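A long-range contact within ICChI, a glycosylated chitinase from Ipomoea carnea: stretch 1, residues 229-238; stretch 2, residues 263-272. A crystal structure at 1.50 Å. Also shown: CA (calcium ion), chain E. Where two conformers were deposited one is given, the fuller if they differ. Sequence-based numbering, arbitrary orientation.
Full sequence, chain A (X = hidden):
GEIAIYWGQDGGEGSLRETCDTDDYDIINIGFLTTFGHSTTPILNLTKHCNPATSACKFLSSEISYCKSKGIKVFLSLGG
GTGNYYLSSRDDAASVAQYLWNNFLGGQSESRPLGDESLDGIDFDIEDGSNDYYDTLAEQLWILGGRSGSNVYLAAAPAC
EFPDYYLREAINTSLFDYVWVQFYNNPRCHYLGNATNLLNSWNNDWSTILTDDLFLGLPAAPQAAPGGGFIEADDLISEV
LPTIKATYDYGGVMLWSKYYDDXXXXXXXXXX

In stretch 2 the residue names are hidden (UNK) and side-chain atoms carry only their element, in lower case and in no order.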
# COMPACT_ATOMS: atom_id res chain seq x y z
N GLY A 229 -15.36 -1.55 10.40
CA GLY A 229 -14.25 -2.48 10.31
C GLY A 229 -13.22 -2.35 11.42
O GLY A 229 -12.42 -3.27 11.60
N PHE A 230 -13.20 -1.24 12.16
CA PHE A 230 -12.29 -1.11 13.29
C PHE A 230 -12.49 -2.25 14.27
O PHE A 230 -13.63 -2.63 14.58
CB PHE A 230 -12.48 0.23 14.01
CG PHE A 230 -11.60 0.40 15.21
CD1 PHE A 230 -10.24 0.68 15.06
CD2 PHE A 230 -12.11 0.26 16.50
CE1 PHE A 230 -9.43 0.81 16.17
CE2 PHE A 230 -11.31 0.39 17.60
CZ PHE A 230 -9.95 0.67 17.43
N ILE A 231 -11.38 -2.80 14.76
CA ILE A 231 -11.36 -3.85 15.78
C ILE A 231 -10.60 -3.29 16.98
O ILE A 231 -9.44 -2.88 16.83
CB ILE A 231 -10.68 -5.13 15.27
CG1 ILE A 231 -11.23 -5.53 13.90
CG2 ILE A 231 -10.86 -6.30 16.26
CD1 ILE A 231 -10.54 -6.79 13.30
N GLU A 232 -11.24 -3.25 18.14
CA GLU A 232 -10.54 -2.80 19.34
C GLU A 232 -9.31 -3.68 19.55
O GLU A 232 -9.33 -4.88 19.25
CB GLU A 232 -11.47 -2.85 20.55
CG GLU A 232 -10.89 -2.25 21.81
CD GLU A 232 -10.14 -3.28 22.63
OE1 GLU A 232 -10.53 -4.46 22.55
OE2 GLU A 232 -9.18 -2.91 23.35
N ALA A 233 -8.22 -3.06 20.03
CA ALA A 233 -6.92 -3.74 20.04
C ALA A 233 -6.98 -5.07 20.78
O ALA A 233 -6.44 -6.08 20.30
CB ALA A 233 -5.87 -2.81 20.65
N ASP A 234 -7.63 -5.11 21.95
CA ASP A 234 -7.65 -6.34 22.73
C ASP A 234 -8.41 -7.45 22.01
O ASP A 234 -8.02 -8.62 22.07
CB ASP A 234 -8.23 -6.07 24.11
CG ASP A 234 -7.26 -5.31 25.00
OD1 ASP A 234 -6.03 -5.51 24.84
OD2 ASP A 234 -7.71 -4.53 25.86
N ASP A 235 -9.48 -7.09 21.30
CA ASP A 235 -10.21 -8.08 20.50
C ASP A 235 -9.37 -8.58 19.34
O ASP A 235 -9.43 -9.77 18.99
CB ASP A 235 -11.50 -7.47 19.96
CG ASP A 235 -12.59 -7.31 21.01
OD1 ASP A 235 -12.43 -7.71 22.19
OD2 ASP A 235 -13.63 -6.76 20.63
N LEU A 236 -8.63 -7.69 18.68
CA LEU A 236 -7.74 -8.14 17.61
C LEU A 236 -6.75 -9.16 18.15
O LEU A 236 -6.53 -10.22 17.55
CB LEU A 236 -7.01 -6.94 17.00
CG LEU A 236 -6.07 -7.27 15.86
CD1 LEU A 236 -6.88 -7.69 14.64
CD2 LEU A 236 -5.18 -6.09 15.52
N ILE A 237 -6.15 -8.85 19.29
CA ILE A 237 -5.12 -9.71 19.87
C ILE A 237 -5.70 -11.06 20.28
O ILE A 237 -5.04 -12.10 20.14
CB ILE A 237 -4.45 -8.99 21.04
CG1 ILE A 237 -3.63 -7.81 20.53
CG2 ILE A 237 -3.60 -9.95 21.87
CD1 ILE A 237 -3.33 -6.77 21.60
N SER A 238 -6.93 -11.07 20.80
CA SER A 238 -7.45 -12.30 21.36
C SER A 238 -8.28 -13.11 20.37
O SER A 238 -8.35 -14.33 20.50
CB SER A 238 -8.29 -12.02 22.61
OG SER A 238 -9.44 -11.27 22.28
N UNK A 263 -2.22 5.39 19.00
CA UNK A 263 -1.62 4.33 19.81
C UNK A 263 -2.05 2.93 19.39
O UNK A 263 -1.78 1.98 20.14
c UNK A 263 -1.94 4.56 21.31
o UNK A 263 -4.24 4.23 20.77
o UNK A 263 -3.78 5.21 22.66
c UNK A 263 -3.42 4.67 21.59
N UNK A 264 -2.69 2.76 18.23
CA UNK A 264 -3.14 1.42 17.85
C UNK A 264 -1.96 0.50 17.57
O UNK A 264 -1.87 -0.59 18.15
c UNK A 264 -4.06 1.51 16.63
c UNK A 264 -4.68 -0.49 15.20
c UNK A 264 -5.45 -1.62 14.94
o UNK A 264 -7.20 -3.12 15.57
c UNK A 264 -5.88 -0.14 17.23
c UNK A 264 -6.42 -2.00 15.83
c UNK A 264 -6.65 -1.26 16.97
c UNK A 264 -4.89 0.27 16.35
N UNK A 265 -1.02 0.93 16.72
CA UNK A 265 0.11 0.06 16.42
C UNK A 265 0.96 -0.20 17.66
O UNK A 265 1.52 -1.30 17.81
c UNK A 265 0.96 0.63 15.28
o UNK A 265 1.47 1.92 15.61
N UNK A 266 1.09 0.79 18.54
CA UNK A 266 1.84 0.56 19.78
C UNK A 266 1.17 -0.53 20.62
O UNK A 266 1.85 -1.33 21.27
c UNK A 266 1.96 1.85 20.57
o UNK A 266 2.81 2.79 19.92
N UNK A 267 -0.16 -0.57 20.61
CA UNK A 267 -0.88 -1.55 21.41
C UNK A 267 -0.80 -2.95 20.82
O UNK A 267 -0.86 -3.94 21.56
c UNK A 267 -4.12 0.39 22.41
c UNK A 267 -2.35 -1.15 21.56
n UNK A 267 -4.20 1.41 24.64
c UNK A 267 -4.43 1.64 23.20
c UNK A 267 -2.64 -0.00 22.50
N UNK A 268 -0.70 -3.08 19.49
CA UNK A 268 -0.77 -4.39 18.87
C UNK A 268 0.59 -4.95 18.45
O UNK A 268 0.71 -6.17 18.25
c UNK A 268 -1.18 -3.56 16.50
c UNK A 268 -3.12 -3.92 18.08
c UNK A 268 -1.74 -4.40 17.66
c UNK A 268 -1.98 -3.70 15.20
N UNK A 269 1.62 -4.11 18.33
CA UNK A 269 2.86 -4.57 17.71
C UNK A 269 3.44 -5.83 18.34
O UNK A 269 3.82 -6.74 17.58
c UNK A 269 3.91 -3.45 17.69
n UNK A 269 6.65 -3.46 14.01
c UNK A 269 7.06 -3.07 15.41
c UNK A 269 5.90 -2.65 16.32
c UNK A 269 5.18 -3.85 16.91
N UNK A 270 3.53 -5.97 19.66
CA UNK A 270 4.11 -7.20 20.21
C UNK A 270 3.40 -8.47 19.76
O UNK A 270 4.04 -9.53 19.69
c UNK A 270 3.16 -5.02 20.73
c UNK A 270 4.00 -7.00 21.73
c UNK A 270 3.90 -5.54 21.92
N UNK A 271 2.11 -8.40 19.44
CA UNK A 271 1.35 -9.57 19.04
C UNK A 271 1.24 -9.74 17.53
O UNK A 271 0.70 -10.75 17.07
o UNK A 271 -0.28 -8.71 21.89
o UNK A 271 0.24 -10.82 21.61
c UNK A 271 -0.04 -9.69 21.15
c UNK A 271 -0.06 -9.51 19.65
N UNK A 272 1.76 -8.79 16.75
CA UNK A 272 1.69 -8.88 15.30
C UNK A 272 2.76 -9.84 14.80
O UNK A 272 3.85 -9.92 15.38
OXT UNK A 272 2.57 -10.56 13.82
c UNK A 272 2.15 -7.60 13.15
c UNK A 272 1.81 -7.49 14.64
c UNK A 272 0.52 -6.71 14.84
CA CA E . -15.57 -7.19 21.63
O HOH W 1 -8.83 -2.05 13.40
O HOH W 2 -14.49 -7.26 23.58
O HOH W 3 -2.41 -12.78 20.49

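Position 263 has four side-chain atoms, two carbons with two oxygens on the second: a carboxylate carbon bonded directly to CB, hence Asp263. It sits at the N-cap position, but its side chain makes no capping bond and none of its atoms reaches stretch 1.

Position 264 carries one carbon, then a six-carbon ring bearing one oxygen, which identifies Tyr264. Its CA-to-CB bond points sideways, yet the ring end approaches stretch 1, where OH donates a hydrogen bond to Ile231 O at 2.6 Å. The carbonyl lies at the ring edge, near its plane, as expected for an acceptor facing a phenolic hydroxyl. The Phe230 ring lies obliquely to it, with centroids 5.3 Å apart and planes at 48°; Phe230 CE1 to Tyr264 CE1 is 3.6 Å.

Positions 265 and 266 each show one carbon and one oxygen, too little for threonine, so they are Ser265 and Ser266. Both are out of reach of stretch 1.

At position 267 four carbons run in a row to a nitrogen, the signature of Lys267. Its CA-to-CB bond points toward stretch 1, and CB lies 4.0 Å from Ala233 CB.

Position 268 has four carbons, forked at the first, with one arm two carbons long. That branching separates isoleucine from leucine, giving Ile268. Its CG2 is 3.9 Å from both Ala233 CB and Leu236 CD2.

Position 269 repeats the unbranched four-carbon chain ending in nitrogen, Lys269, which makes no contact with stretch 1. At position 270 three carbons close a ring onto the backbone N: Pro270, also without a contact.

Position 271 again has two carbons, the second with two oxygens, so it is Asp271. Its CA-to-CB bond points toward stretch 1, and OD2 lies 3.5 Å from Ile237 CG2. Position 272 has one carbon carrying two more, and OXT marks the chain end: Val272, with no contact within 4.5 Å.

The contact combines a polar anchor with apolar packing. Water 1 reinforces the anchor, donating to Tyr264 OH at 2.9 Å and accepting from Ile231 N at 3.0 Å. Alongside, helix 233-238 and the helix beginning at 264 run in broadly similar directions, their axes at 37° and 10.1 Å apart at closest approach. The nearest CA register is between Ala233 CA and Ile268 CA, at 6.3 Å, and Ala233 CB points toward stretch 2, while Ile237 CD1 packs 3.8 Å from Lys267 O. Together the two stretches bury 411 Å², summed over both sides.

Stretch 2, residues 263-272: DYSSKIKPDV
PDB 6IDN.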